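Local coordinates for protein aminodeoxyfutalosine deaminase (Deinococcus radiodurans, PDB 2IMR) that catalyses the zinc-dependent deamination of aminodeoxyfutalosine to futalosine, a step of menaquinone biosynthesis, and more weakly deaminates adenosine and several related nucleosides, at residues 99-104 against 150-155; 154-159 against 172-177. All blocks are in the same frame, centred on the assembly; numbering follows the deposited sequence.

How the contacts relate
Contact 1 comes first along the chain: 99-104, with the short strand 100-101, carries two zinc-binding histidines, and a mostly helical excursion of 45 residues passes before the chain returns as strand 149-153 and pairs beside it. Contact 2 begins where contact 1 ends, since Trp154 and Ala155 belong to both. From there helix 156-163 runs back over the sheet, and strand 170-176 closes a shorter loop of 12 residues. The two contacts follow in series, with 149-153 as the middle strand, held to 170-176 by probable hydrogen bonds from Val153 N to Tyr173 O and Tyr173 N to Asp151 O. Together they tie three neighbouring strands of the amidohydrolase barrel to one of its helices.

Contact 1: 99-104 against 150-155; sequences HTHLDM and GDIVWA. With ZN (zinc ion), chain B.
Asp103 OD2 accepts from Ala155 N and, weakly, from Trp154 N where strand 149-153 of the amidohydrolase barrel gives way to helix 156-163. Ala155 N meets the syn lone pair of Asp103 OD2 at 3.0 Å, almost straight at 176°, while Trp154 N bonds mainly to Asp103 OD1, at 3.2 Å and 20° out of the carboxylate plane. With CG between the backbone N and the carbonyl carbon (chi1 86°), the group is fixed just ahead of the helix, Ala155 being its N-cap residue. Further back, strands 100-101 and 149-153 run parallel: Thr100 N bonds Gly150 O, and Ile152 N bonds Thr100 O at 2.9 Å. Beyond the paired residues Asp151 OD1 accepts from Leu102 N at 2.9 Å, on its syn side but in a bent bond.

His99 NE2 and His101 NE2 each bind the zinc ion at 2.1 Å. His240 and a water also coordinate it, while Gln238 OE1 is hydrogen-bonded to His99 ND1. Ile152 packs against both imidazoles: its CG1 lies 3.4 Å from His99 CE1, and its CB makes a CH-pi contact over one face of the His101 ring. Met104 CE lies toward the rim of the opposite face.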
# COMPACT_ATOMS: atom_id res chain seq x y z
N HIS A 99 1.68 1.26 1.42
CA HIS A 99 1.56 0.12 2.31
C HIS A 99 2.90 -0.40 2.79
O HIS A 99 3.74 -0.84 2.00
CB HIS A 99 0.81 -1.04 1.65
CG HIS A 99 0.57 -2.20 2.58
ND1 HIS A 99 -0.49 -2.24 3.46
CD2 HIS A 99 1.30 -3.32 2.81
CE1 HIS A 99 -0.41 -3.33 4.19
NE2 HIS A 99 0.67 -4.00 3.83
N THR A 100 3.09 -0.35 4.11
CA THR A 100 4.29 -0.88 4.73
C THR A 100 3.98 -1.15 6.20
O THR A 100 2.89 -0.83 6.69
CB THR A 100 5.49 0.11 4.63
OG1 THR A 100 6.67 -0.53 5.14
CG2 THR A 100 5.22 1.37 5.42
N HIS A 101 4.93 -1.79 6.88
CA HIS A 101 4.80 -2.07 8.30
C HIS A 101 6.12 -1.59 8.90
O HIS A 101 7.17 -2.16 8.59
CB HIS A 101 4.68 -3.58 8.58
CG HIS A 101 3.42 -4.20 8.07
ND1 HIS A 101 2.49 -4.78 8.91
CD2 HIS A 101 2.97 -4.42 6.81
CE1 HIS A 101 1.53 -5.33 8.19
NE2 HIS A 101 1.79 -5.12 6.91
N LEU A 102 6.09 -0.54 9.71
CA LEU A 102 7.31 -0.03 10.34
C LEU A 102 7.60 -0.83 11.61
O LEU A 102 8.72 -0.81 12.13
CB LEU A 102 7.19 1.46 10.65
CG LEU A 102 7.00 2.35 9.41
CD1 LEU A 102 7.13 3.81 9.81
CD2 LEU A 102 8.06 2.01 8.35
N ASP A 103 6.58 -1.52 12.11
CA ASP A 103 6.73 -2.38 13.28
C ASP A 103 5.81 -3.58 13.03
O ASP A 103 4.75 -3.43 12.42
CB ASP A 103 6.35 -1.66 14.59
CG ASP A 103 4.86 -1.71 14.91
OD1 ASP A 103 4.06 -1.03 14.23
OD2 ASP A 103 4.48 -2.42 15.87
N MET A 104 6.25 -4.76 13.45
CA MET A 104 5.46 -5.97 13.26
C MET A 104 5.54 -6.85 14.49
O MET A 104 6.20 -6.51 15.48
CB MET A 104 5.95 -6.77 12.04
CG MET A 104 5.84 -6.02 10.71
SD MET A 104 6.39 -7.00 9.28
CE MET A 104 4.97 -8.09 9.05
N GLY A 150 1.29 4.81 4.11
CA GLY A 150 0.15 4.05 4.58
C GLY A 150 0.82 2.99 5.44
O GLY A 150 1.27 1.97 4.93
N ASP A 151 0.89 3.24 6.74
CA ASP A 151 1.57 2.31 7.64
C ASP A 151 0.65 1.47 8.51
O ASP A 151 -0.27 1.98 9.14
CB ASP A 151 2.54 3.07 8.54
CG ASP A 151 3.31 2.16 9.48
OD1 ASP A 151 3.88 1.18 8.98
OD2 ASP A 151 3.34 2.42 10.71
N ILE A 152 0.93 0.17 8.54
CA ILE A 152 0.17 -0.75 9.36
C ILE A 152 0.91 -0.81 10.69
O ILE A 152 2.11 -1.10 10.72
CB ILE A 152 0.12 -2.16 8.74
CG1 ILE A 152 -0.44 -2.08 7.31
CG2 ILE A 152 -0.73 -3.08 9.61
CD1 ILE A 152 -1.78 -1.37 7.20
N VAL A 153 0.20 -0.54 11.78
CA VAL A 153 0.79 -0.52 13.11
C VAL A 153 0.30 -1.68 13.98
O VAL A 153 -0.90 -1.97 14.02
CB VAL A 153 0.44 0.79 13.86
CG1 VAL A 153 1.08 0.79 15.24
CG2 VAL A 153 0.90 1.99 13.06
N TRP A 154 1.22 -2.32 14.68
CA TRP A 154 0.87 -3.43 15.56
C TRP A 154 0.88 -3.03 17.03
O TRP A 154 -0.15 -3.07 17.70
CB TRP A 154 1.84 -4.60 15.36
CG TRP A 154 1.58 -5.72 16.34
CD1 TRP A 154 2.10 -5.85 17.60
CD2 TRP A 154 0.69 -6.83 16.16
NE1 TRP A 154 1.57 -6.97 18.22
CE2 TRP A 154 0.71 -7.59 17.35
CE3 TRP A 154 -0.12 -7.25 15.10
CZ2 TRP A 154 -0.06 -8.75 17.52
CZ3 TRP A 154 -0.89 -8.41 15.27
CH2 TRP A 154 -0.85 -9.14 16.47
N ALA A 155 2.05 -2.63 17.53
CA ALA A 155 2.16 -2.25 18.94
C ALA A 155 1.55 -0.90 19.26
O ALA A 155 1.86 0.10 18.62
CB ALA A 155 3.63 -2.28 19.37
ZN ZN B . 1.07 -5.69 5.06
O HOH W 1 4.09 0.30 11.88
O HOH W 2 1.82 -6.79 3.85

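Contact 2: 154-159 against 172-177; sequences WAPEVM and LYFEVL
Met159 of helix 156-163 packs on Leu172 and Phe174 of strand 170-176, the tight part of this right-handed beta-alpha-beta crossover in the amidohydrolase barrel. Its CG is anti to the backbone N (chi1 -178°) and the chain then bends at chi2 and chi3, so that sulfur and methyl meet different parts of the strand. SD makes apolar contacts with Leu172, 3.7 Å from its CB and also touching CD1, and CE makes another with Phe174 CB at 3.9 Å. The same Met159 CE also rests against the carbonyl oxygen of Leu172, 3.6 Å away. Trp198 and Leu208 add to the cover around Met159.

The loose contacts involve the partly exposed Pro156, Trp154 and Leu177: Pro156 CG only brushes Phe174 CZ at 4.2 Å, and Leu177 CD1 approaches the indole edge at Trp154 CZ3, 4.0 Å away. Two oxygens come closer. Phe174 CE1 lies 3.4 Å from the carbonyl O of Trp154; Trp198 meets the Phe174 ring edge-to-face. Glu175, from the same strand, is predicted to bind substrate and is close to His213 and the zinc site. It turns its carboxylate to the indole, the planes 78° apart, and OE1 lies at the edge of that ring, 3.4 Å from Trp154 CE3.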
# COMPACT_ATOMS: atom_id res chain seq x y z
N TRP A 154 1.22 -2.32 14.68
CA TRP A 154 0.87 -3.43 15.56
C TRP A 154 0.88 -3.03 17.03
O TRP A 154 -0.15 -3.07 17.70
CB TRP A 154 1.84 -4.60 15.36
CG TRP A 154 1.58 -5.72 16.34
CD1 TRP A 154 2.10 -5.85 17.60
CD2 TRP A 154 0.69 -6.83 16.16
NE1 TRP A 154 1.57 -6.97 18.22
CE2 TRP A 154 0.71 -7.59 17.35
CE3 TRP A 154 -0.12 -7.25 15.10
CZ2 TRP A 154 -0.06 -8.75 17.52
CZ3 TRP A 154 -0.89 -8.41 15.27
CH2 TRP A 154 -0.85 -9.14 16.47
N ALA A 155 2.05 -2.63 17.53
CA ALA A 155 2.16 -2.25 18.94
C ALA A 155 1.55 -0.90 19.26
O ALA A 155 1.86 0.10 18.62
CB ALA A 155 3.63 -2.28 19.37
N PRO A 156 0.67 -0.84 20.27
CA PRO A 156 0.03 0.42 20.66
C PRO A 156 1.06 1.52 20.96
O PRO A 156 0.84 2.69 20.63
CB PRO A 156 -0.77 0.02 21.90
CG PRO A 156 -1.20 -1.38 21.57
CD PRO A 156 0.07 -1.98 21.00
N GLU A 157 2.17 1.15 21.58
CA GLU A 157 3.21 2.14 21.90
C GLU A 157 3.84 2.72 20.65
O GLU A 157 4.32 3.85 20.66
CB GLU A 157 4.27 1.51 22.81
CG GLU A 157 3.85 1.48 24.27
CD GLU A 157 4.95 0.99 25.20
OE1 GLU A 157 6.11 1.45 25.05
OE2 GLU A 157 4.65 0.18 26.09
N VAL A 158 3.84 1.95 19.57
CA VAL A 158 4.38 2.44 18.31
C VAL A 158 3.40 3.47 17.76
O VAL A 158 3.82 4.53 17.28
CB VAL A 158 4.58 1.29 17.30
CG1 VAL A 158 4.76 1.84 15.88
CG2 VAL A 158 5.79 0.47 17.70
N MET A 159 2.10 3.19 17.86
CA MET A 159 1.11 4.14 17.38
C MET A 159 1.27 5.45 18.16
O MET A 159 1.22 6.53 17.57
CB MET A 159 -0.32 3.61 17.58
CG MET A 159 -1.40 4.56 17.06
SD MET A 159 -1.39 4.76 15.25
CE MET A 159 -2.46 3.38 14.75
N LEU A 172 -2.13 5.97 9.49
CA LEU A 172 -1.56 4.95 10.36
C LEU A 172 -2.71 4.01 10.71
O LEU A 172 -3.63 4.39 11.45
CB LEU A 172 -1.01 5.56 11.65
CG LEU A 172 0.06 6.65 11.47
CD1 LEU A 172 0.48 7.18 12.84
CD2 LEU A 172 1.25 6.08 10.71
N TYR A 173 -2.68 2.80 10.15
CA TYR A 173 -3.72 1.80 10.36
C TYR A 173 -3.38 0.85 11.52
O TYR A 173 -2.34 0.18 11.50
CB TYR A 173 -3.90 0.95 9.10
CG TYR A 173 -4.17 1.73 7.82
CD1 TYR A 173 -5.47 1.95 7.37
CD2 TYR A 173 -3.11 2.19 7.04
CE1 TYR A 173 -5.71 2.60 6.16
CE2 TYR A 173 -3.33 2.84 5.83
CZ TYR A 173 -4.63 3.04 5.40
OH TYR A 173 -4.85 3.65 4.19
N PHE A 174 -4.27 0.78 12.51
CA PHE A 174 -4.06 -0.10 13.66
C PHE A 174 -4.48 -1.50 13.25
O PHE A 174 -5.63 -1.73 12.89
CB PHE A 174 -4.90 0.38 14.86
CG PHE A 174 -4.62 -0.35 16.14
CD1 PHE A 174 -3.31 -0.60 16.55
CD2 PHE A 174 -5.67 -0.77 16.96
CE1 PHE A 174 -3.05 -1.25 17.76
CE2 PHE A 174 -5.42 -1.42 18.17
CZ PHE A 174 -4.10 -1.66 18.58
N GLU A 175 -3.55 -2.45 13.31
CA GLU A 175 -3.86 -3.81 12.88
C GLU A 175 -4.59 -4.64 13.94
O GLU A 175 -4.23 -4.62 15.11
CB GLU A 175 -2.58 -4.53 12.46
CG GLU A 175 -2.83 -5.74 11.58
CD GLU A 175 -1.55 -6.30 10.99
OE1 GLU A 175 -0.68 -6.75 11.77
OE2 GLU A 175 -1.40 -6.27 9.76
N VAL A 176 -5.63 -5.35 13.51
CA VAL A 176 -6.40 -6.20 14.41
C VAL A 176 -6.37 -7.62 13.86
O VAL A 176 -6.59 -7.84 12.67
CB VAL A 176 -7.86 -5.73 14.52
CG1 VAL A 176 -8.65 -6.67 15.44
CG2 VAL A 176 -7.89 -4.31 15.07
N LEU A 177 -6.11 -8.59 14.74
CA LEU A 177 -6.00 -9.98 14.32
C LEU A 177 -6.55 -10.95 15.36
O LEU A 177 -6.04 -11.03 16.46
CB LEU A 177 -4.51 -10.30 14.05
CG LEU A 177 -4.02 -11.60 13.40
CD1 LEU A 177 -2.51 -11.49 13.22
CD2 LEU A 177 -4.36 -12.82 14.25